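Local coordinates for protein malonyl CoA-ACP transacylase (PDB 3K89) that probably transfers the malonyl group from malonyl-CoA to the holo acyl carrier protein, supplying malonyl-ACP for fatty acid synthesis, at residues M207-A210 and A211-L214; V145-V148 and C149-A153; G52-E55 and E56-N59. All coordinates share one frame; numbering follows the deposited sequence.

Contact 1: residues M207-A210 and A211-L214; sequences MRDA and ANQL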
loop_
_atom_site.group_PDB
_atom_site.type_symbol
_atom_site.label_atom_id
_atom_site.label_comp_id
_atom_site.label_asym_id
_atom_site.label_seq_id
_atom_site.Cartn_x
_atom_site.Cartn_y
_atom_site.Cartn_z
ATOM N N MET A 207 -16.548 2.721 -1.256
ATOM C CA MET A 207 -16.075 1.560 -0.514
ATOM C C MET A 207 -16.709 1.453 0.871
ATOM O O MET A 207 -16.294 0.602 1.663
ATOM C CB MET A 207 -14.557 1.674 -0.308
ATOM C CG MET A 207 -13.707 1.628 -1.578
ATOM S SD MET A 207 -13.783 0.031 -2.428
ATOM C CE MET A 207 -14.896 0.426 -3.788
ATOM N N ARG A 208 -17.703 2.287 1.183
ATOM C CA ARG A 208 -18.214 2.315 2.565
ATOM C C ARG A 208 -18.790 0.971 3.027
ATOM O O ARG A 208 -18.504 0.525 4.140
ATOM C CB ARG A 208 -19.212 3.467 2.776
ATOM C CG ARG A 208 -19.715 3.615 4.202
ATOM C CD ARG A 208 -18.603 4.037 5.142
ATOM N NE ARG A 208 -19.041 3.999 6.536
ATOM C CZ ARG A 208 -19.023 2.913 7.304
ATOM N NH1 ARG A 208 -18.586 1.753 6.829
ATOM N NH2 ARG A 208 -19.444 2.986 8.559
ATOM N N ASP A 209 -19.587 0.331 2.175
ATOM C CA ASP A 209 -20.186 -0.956 2.517
ATOM C C ASP A 209 -19.159 -2.091 2.528
ATOM O O ASP A 209 -19.211 -2.967 3.407
ATOM C CB ASP A 209 -21.356 -1.274 1.588
ATOM C CG ASP A 209 -22.544 -0.360 1.820
ATOM O OD1 ASP A 209 -22.773 0.053 2.979
ATOM O OD2 ASP A 209 -23.257 -0.052 0.837
ATOM N N ALA A 210 -18.229 -2.064 1.574
ATOM C CA ALA A 210 -17.118 -3.031 1.549
ATOM C C ALA A 210 -16.328 -2.964 2.856
ATOM O O ALA A 210 -15.867 -3.992 3.358
ATOM C CB ALA A 210 -16.206 -2.795 0.372
ATOM N N ALA A 211 -16.196 -1.752 3.399
ATOM C CA ALA A 211 -15.496 -1.538 4.681
ATOM C C ALA A 211 -16.175 -2.261 5.838
ATOM O O ALA A 211 -15.502 -2.809 6.718
ATOM C CB ALA A 211 -15.359 -0.044 4.984
ATOM N N ASN A 212 -17.508 -2.259 5.854
ATOM C CA ASN A 212 -18.233 -3.033 6.868
ATOM C C ASN A 212 -18.028 -4.534 6.724
ATOM O O ASN A 212 -17.830 -5.237 7.723
ATOM C CB ASN A 212 -19.711 -2.646 6.880
ATOM C CG ASN A 212 -19.916 -1.222 7.372
ATOM O OD1 ASN A 212 -19.100 -0.689 8.134
ATOM N ND2 ASN A 212 -20.994 -0.585 6.916
ATOM N N GLN A 213 -18.015 -5.014 5.490
ATOM C CA GLN A 213 -17.745 -6.420 5.210
ATOM C C GLN A 213 -16.346 -6.778 5.702
ATOM O O GLN A 213 -16.145 -7.821 6.329
ATOM C CB GLN A 213 -17.849 -6.718 3.724
ATOM C CG GLN A 213 -19.251 -6.595 3.157
ATOM C CD GLN A 213 -19.239 -6.800 1.674
ATOM O OE1 GLN A 213 -18.811 -5.926 0.918
ATOM N NE2 GLN A 213 -19.667 -7.979 1.239
ATOM N N LEU A 214 -15.398 -5.889 5.405
ATOM C CA LEU A 214 -14.015 -6.038 5.855
ATOM C C LEU A 214 -13.953 -6.142 7.368
ATOM O O LEU A 214 -13.278 -7.031 7.896
ATOM C CB LEU A 214 -13.165 -4.855 5.372
ATOM C CG LEU A 214 -11.685 -4.844 5.796
ATOM C CD1 LEU A 214 -10.950 -5.971 5.140
ATOM C CD2 LEU A 214 -11.053 -3.510 5.419
HETATM O O HOH W 1 -22.803 -2.072 4.852
#

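Contact 2: residues V145-V148 and C149-A153; sequences VLEV and CAEAA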
loop_
_atom_site.group_PDB
_atom_site.type_symbol
_atom_site.label_atom_id
_atom_site.label_comp_id
_atom_site.label_asym_id
_atom_site.label_seq_id
_atom_site.Cartn_x
_atom_site.Cartn_y
_atom_site.Cartn_z
ATOM N N VAL A 145 -7.039 20.830 -6.689
ATOM C CA VAL A 145 -7.629 19.501 -6.898
ATOM C C VAL A 145 -8.851 19.283 -6.002
ATOM O O VAL A 145 -9.866 18.718 -6.432
ATOM C CB VAL A 145 -6.584 18.378 -6.678
ATOM C CG1 VAL A 145 -7.186 17.007 -7.004
ATOM C CG2 VAL A 145 -5.355 18.616 -7.536
ATOM N N LEU A 146 -8.758 19.724 -4.751
ATOM C CA LEU A 146 -9.848 19.524 -3.799
ATOM C C LEU A 146 -11.086 20.338 -4.164
ATOM O O LEU A 146 -12.216 19.868 -4.009
ATOM C CB LEU A 146 -9.391 19.858 -2.381
ATOM C CG LEU A 146 -8.724 18.757 -1.541
ATOM C CD1 LEU A 146 -7.884 17.779 -2.338
ATOM C CD2 LEU A 146 -7.876 19.398 -0.456
ATOM N N GLU A 147 -10.870 21.545 -4.674
ATOM C CA GLU A 147 -12.008 22.374 -5.055
ATOM C C GLU A 147 -12.618 21.830 -6.349
ATOM O O GLU A 147 -13.839 21.796 -6.481
ATOM C CB GLU A 147 -11.627 23.863 -5.153
ATOM C CG GLU A 147 -12.820 24.834 -4.927
ATOM C CD GLU A 147 -12.908 25.415 -3.496
ATOM O OE1 GLU A 147 -11.857 25.683 -2.866
ATOM O OE2 GLU A 147 -14.044 25.630 -3.008
ATOM N N VAL A 148 -11.769 21.355 -7.262
ATOM C CA VAL A 148 -12.218 20.730 -8.525
ATOM C C VAL A 148 -13.093 19.494 -8.253
ATOM O O VAL A 148 -14.141 19.322 -8.871
ATOM C CB VAL A 148 -11.033 20.382 -9.479
ATOM C CG1 VAL A 148 -11.445 19.363 -10.530
ATOM C CG2 VAL A 148 -10.510 21.627 -10.177
ATOM N N CYS A 149 -12.669 18.644 -7.317
ATOM C CA CYS A 149 -13.457 17.458 -6.979
ATOM C C CYS A 149 -14.858 17.832 -6.505
ATOM O O CYS A 149 -15.838 17.212 -6.902
ATOM C CB CYS A 149 -12.753 16.608 -5.917
ATOM S SG CYS A 149 -11.376 15.668 -6.560
ATOM N N ALA A 150 -14.944 18.850 -5.654
ATOM C CA ALA A 150 -16.225 19.290 -5.128
ATOM C C ALA A 150 -17.113 19.811 -6.261
ATOM O O ALA A 150 -18.315 19.515 -6.307
ATOM C CB ALA A 150 -16.013 20.369 -4.067
ATOM N N GLU A 151 -16.505 20.546 -7.181
ATOM C CA GLU A 151 -17.242 21.138 -8.305
ATOM C C GLU A 151 -17.722 20.115 -9.328
ATOM O O GLU A 151 -18.783 20.294 -9.934
ATOM C CB GLU A 151 -16.388 22.180 -9.004
ATOM C CG GLU A 151 -16.150 23.413 -8.151
ATOM C CD GLU A 151 -15.371 24.491 -8.870
ATOM O OE1 GLU A 151 -14.927 24.259 -10.022
ATOM O OE2 GLU A 151 -15.199 25.573 -8.259
ATOM N N ALA A 152 -16.931 19.056 -9.508
ATOM C CA ALA A 152 -17.228 17.994 -10.486
ATOM C C ALA A 152 -18.236 16.943 -10.010
ATOM O O ALA A 152 -18.873 16.273 -10.822
ATOM C CB ALA A 152 -15.940 17.310 -10.916
ATOM N N ALA A 153 -18.365 16.771 -8.699
ATOM C CA ALA A 153 -19.127 15.642 -8.148
ATOM C C ALA A 153 -20.579 15.498 -8.628
ATOM O O ALA A 153 -21.010 14.394 -9.005
ATOM C CB ALA A 153 -19.064 15.643 -6.598
#

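Contact 3: residues G52-E55 and E56-N59; sequences GGPE and EMLN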
loop_
_atom_site.group_PDB
_atom_site.type_symbol
_atom_site.label_atom_id
_atom_site.label_comp_id
_atom_site.label_asym_id
_atom_site.label_seq_id
_atom_site.Cartn_x
_atom_site.Cartn_y
_atom_site.Cartn_z
ATOM N N GLY A 52 4.583 -16.076 -13.694
ATOM C CA GLY A 52 4.169 -16.556 -15.017
ATOM C C GLY A 52 2.899 -15.914 -15.529
ATOM O O GLY A 52 2.559 -16.030 -16.721
ATOM N N GLY A 53 2.174 -15.236 -14.641
ATOM C CA GLY A 53 0.887 -14.683 -15.003
ATOM C C GLY A 53 -0.245 -15.683 -14.842
ATOM O O GLY A 53 -0.084 -16.696 -14.155
ATOM N N PRO A 54 -1.400 -15.410 -15.473
ATOM C CA PRO A 54 -1.612 -14.316 -16.431
ATOM C C PRO A 54 -1.557 -12.927 -15.791
ATOM O O PRO A 54 -2.090 -12.722 -14.701
ATOM C CB PRO A 54 -3.017 -14.579 -16.962
ATOM C CG PRO A 54 -3.695 -15.365 -15.884
ATOM C CD PRO A 54 -2.615 -16.220 -15.280
ATOM N N GLU A 55 -0.928 -11.983 -16.475
ATOM C CA GLU A 55 -0.807 -10.623 -15.923
ATOM C C GLU A 55 -2.162 -9.981 -15.641
ATOM O O GLU A 55 -2.309 -9.219 -14.673
ATOM C CB GLU A 55 0.043 -9.725 -16.815
ATOM C CG GLU A 55 0.536 -8.485 -16.068
ATOM C CD GLU A 55 1.548 -7.668 -16.835
ATOM O OE1 GLU A 55 1.679 -7.863 -18.069
ATOM O OE2 GLU A 55 2.201 -6.812 -16.193
ATOM N N GLU A 56 -3.164 -10.299 -16.458
ATOM C CA GLU A 56 -4.512 -9.776 -16.222
ATOM C C GLU A 56 -5.067 -10.133 -14.830
ATOM O O GLU A 56 -5.689 -9.287 -14.186
ATOM C CB GLU A 56 -5.488 -10.199 -17.330
ATOM C CG GLU A 56 -6.655 -9.235 -17.524
ATOM C CD GLU A 56 -7.453 -9.528 -18.790
ATOM O OE1 GLU A 56 -8.000 -10.650 -18.902
ATOM O OE2 GLU A 56 -7.539 -8.633 -19.669
ATOM N N MET A 57 -4.837 -11.367 -14.369
ATOM C CA MET A 57 -5.259 -11.767 -13.034
ATOM C C MET A 57 -4.365 -11.149 -11.966
ATOM O O MET A 57 -4.873 -10.675 -10.948
ATOM C CB MET A 57 -5.252 -13.284 -12.855
ATOM C CG MET A 57 -6.443 -13.983 -13.460
ATOM S SD MET A 57 -6.283 -15.766 -13.162
ATOM C CE MET A 57 -6.888 -15.931 -11.498
ATOM N N LEU A 58 -3.056 -11.161 -12.196
ATOM C CA LEU A 58 -2.088 -10.549 -11.270
ATOM C C LEU A 58 -2.442 -9.086 -10.980
ATOM O O LEU A 58 -2.232 -8.602 -9.858
ATOM C CB LEU A 58 -0.658 -10.633 -11.813
ATOM C CG LEU A 58 0.454 -9.959 -10.986
ATOM C CD1 LEU A 58 0.585 -10.584 -9.574
ATOM C CD2 LEU A 58 1.794 -9.968 -11.709
ATOM N N ASN A 59 -2.966 -8.390 -11.992
ATOM C CA ASN A 59 -3.364 -6.981 -11.842
ATOM C C ASN A 59 -4.766 -6.736 -11.260
ATOM O O ASN A 59 -5.123 -5.589 -10.935
ATOM C CB ASN A 59 -3.241 -6.269 -13.195
ATOM C CG ASN A 59 -1.800 -6.061 -13.615
ATOM O OD1 ASN A 59 -0.888 -6.103 -12.792
ATOM N ND2 ASN A 59 -1.584 -5.830 -14.913
HETATM O O HOH W 2 1.744 -6.168 -13.302
HETATM O O HOH W 3 0.582 -4.616 -16.315
#

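Contact 1: residues M207-A210 and A211-L214
Ala211 opens the second half of this helix start by giving its N-H to the carbonyl O of Met207, the N-cap residue (N to O 2.9 Å). Its CB lies 3.3 Å from Arg208 O, and beyond it the methyl packs on Val250 and Tyr254 of helix 242-254. Asn212 makes the one direct polar side-chain bond: Arg208 NH1 donates to Asn212 OD1 over 2.8 Å. The acceptor lies near the guanidinium plane, at its edge, but the donor stands 49° out of the amide's carbonyl plane, the two flat groups being turned 71° apart. Arg208 gets there because its CG is anti to the backbone N (chi1 -176°) and the chain then bends at chi2. On its other branch, Asn212 ND2 donates to a water that in turn donates to Asp209 OD1. Gln213 N bonds Asp209 O, while its extended side chain runs back along the helix, OE1 3.4 Å from Ala210 CA. Leu214 closes the turn, N to Ala210 O at 2.8 Å. Asn212 thus uses both ends of its amide, accepting from a cation and reaching a carboxylate through water, so the opposite charges of the adjacent Arg208 and Asp209 are joined on the exposed side of the helix.

Contact 2: residues V145-V148 and C149-A153
Val145 O receives the N-H of Cys149 at 2.9 Å, the first of four successive i to i+4 backbone bonds that carry this stretch of helix 142-152. The next, from Ala150 N to Leu146 O, is weak at 3.3 Å. Glu151 N then donates to Glu147 O (3.0 Å), and Ala152 N to Val148 O (2.9 Å). A weak bond from Ala153 N to Cys149 O follows, so every amide N-H from Cys149 to Ala153 has an acceptor one turn back. Near the end of the helix a side chain supplies donors: Arg180 NE bonds Ala152 O, and its NH2 reaches Ala153 O weakly.

The side chains add little polar bonding of their own. Cys149 SG is anti to the carbonyl carbon (chi1 -75°), which lays the sulfur back along the preceding turn, 4.4 Å from Val145 CG1 in an apolar contact. Glu151 brings its CG to 3.3 Å from Glu147 O, and the carboxylates of Glu147 and Glu151 stay apart, OE2 to OE2 5.4 Å, with their planes 62° to one another. Their like charges would tend to repel; a long, weak ion pair from Glu151 OE1 to Arg188 NH1 probably offsets this in part.

The helix lies against the mixed sheet by its buried side. Val145 and Cys149 meet Ile171 of strand 168-172, while Cys149 and Ala152 meet Val158 of strand 158-165. On another flank Val148, Glu151 and Ala152 pack on Leu184 of helix 175-187, so the helix rests on the strands with helix 175-187 at its flank.

Contact 3: residues G52-E55 and E56-N59
Pro54 and Met57 meet through the proline ring: Pro54 CG lies 3.8 Å from Met57 SD, the thioether crossing the ring obliquely. With CG anti to its carbonyl carbon, Met57 runs back toward the N-terminal end of the turn, where the bend at chi3 turns the methyl aside. Pro54 O is gripped by two amides, Leu58 N in a nearly straight bond (3.1 Å, N-H...O 174°) and Met57 N in a weak, bent one. One residue on, Asn59 N donates to Glu55 O at 2.9 Å. The side chains of Glu55 and Asn59 cross at a slant without bonding directly, Asn59 ND2 resting 3.6 Å from Glu55 CG with the carboxylate and amide planes 45° apart.

Two waters close that gap. One donates to both Glu55 OE2 and Asn59 OD1; the other accepts from Asn59 ND2 at 2.9 Å and donates weakly to Glu55 OE2. The motif is the first turn of the short helix 55-58, with Pro54 as its N-cap and Gly53 as the break after helix 46-52. Gly53 takes a positive phi (86°), a backbone shape that suits glycine, and a cis peptide joins it to Pro54.

Further out, Leu49 of helix 46-52 covers both Pro54 and Met57. Leu58 turns its side chain to Ala67 of helix 61-81, whose Tyr63 touches Met57, while Leu58 O accepts a bond from Thr64 OG1. Asn59 OD1 is also held by Gln16 NE2, which would help set the rotation of the amide that faces the two waters.

All three are local contacts along helical turns, separate in space: the centres of contacts 1 and 2 are about 24 Å apart, and those of contacts 2 and 3 about 34 Å. Contacts 1 and 2 are partly buried, each with one side of a helix in the protein interior and the other at the surface, whereas contact 3 is the exposed turn that leads from helix 46-52 into the short helix 55-58. Contact 1 is nearest the predicted active-site residues Ser94 and His203, through Met207. Water bridges carboxylate to amide in contacts 1 and 3; contact 2 instead places two glutamates near each other and relies on apolar packing against the mixed sheet.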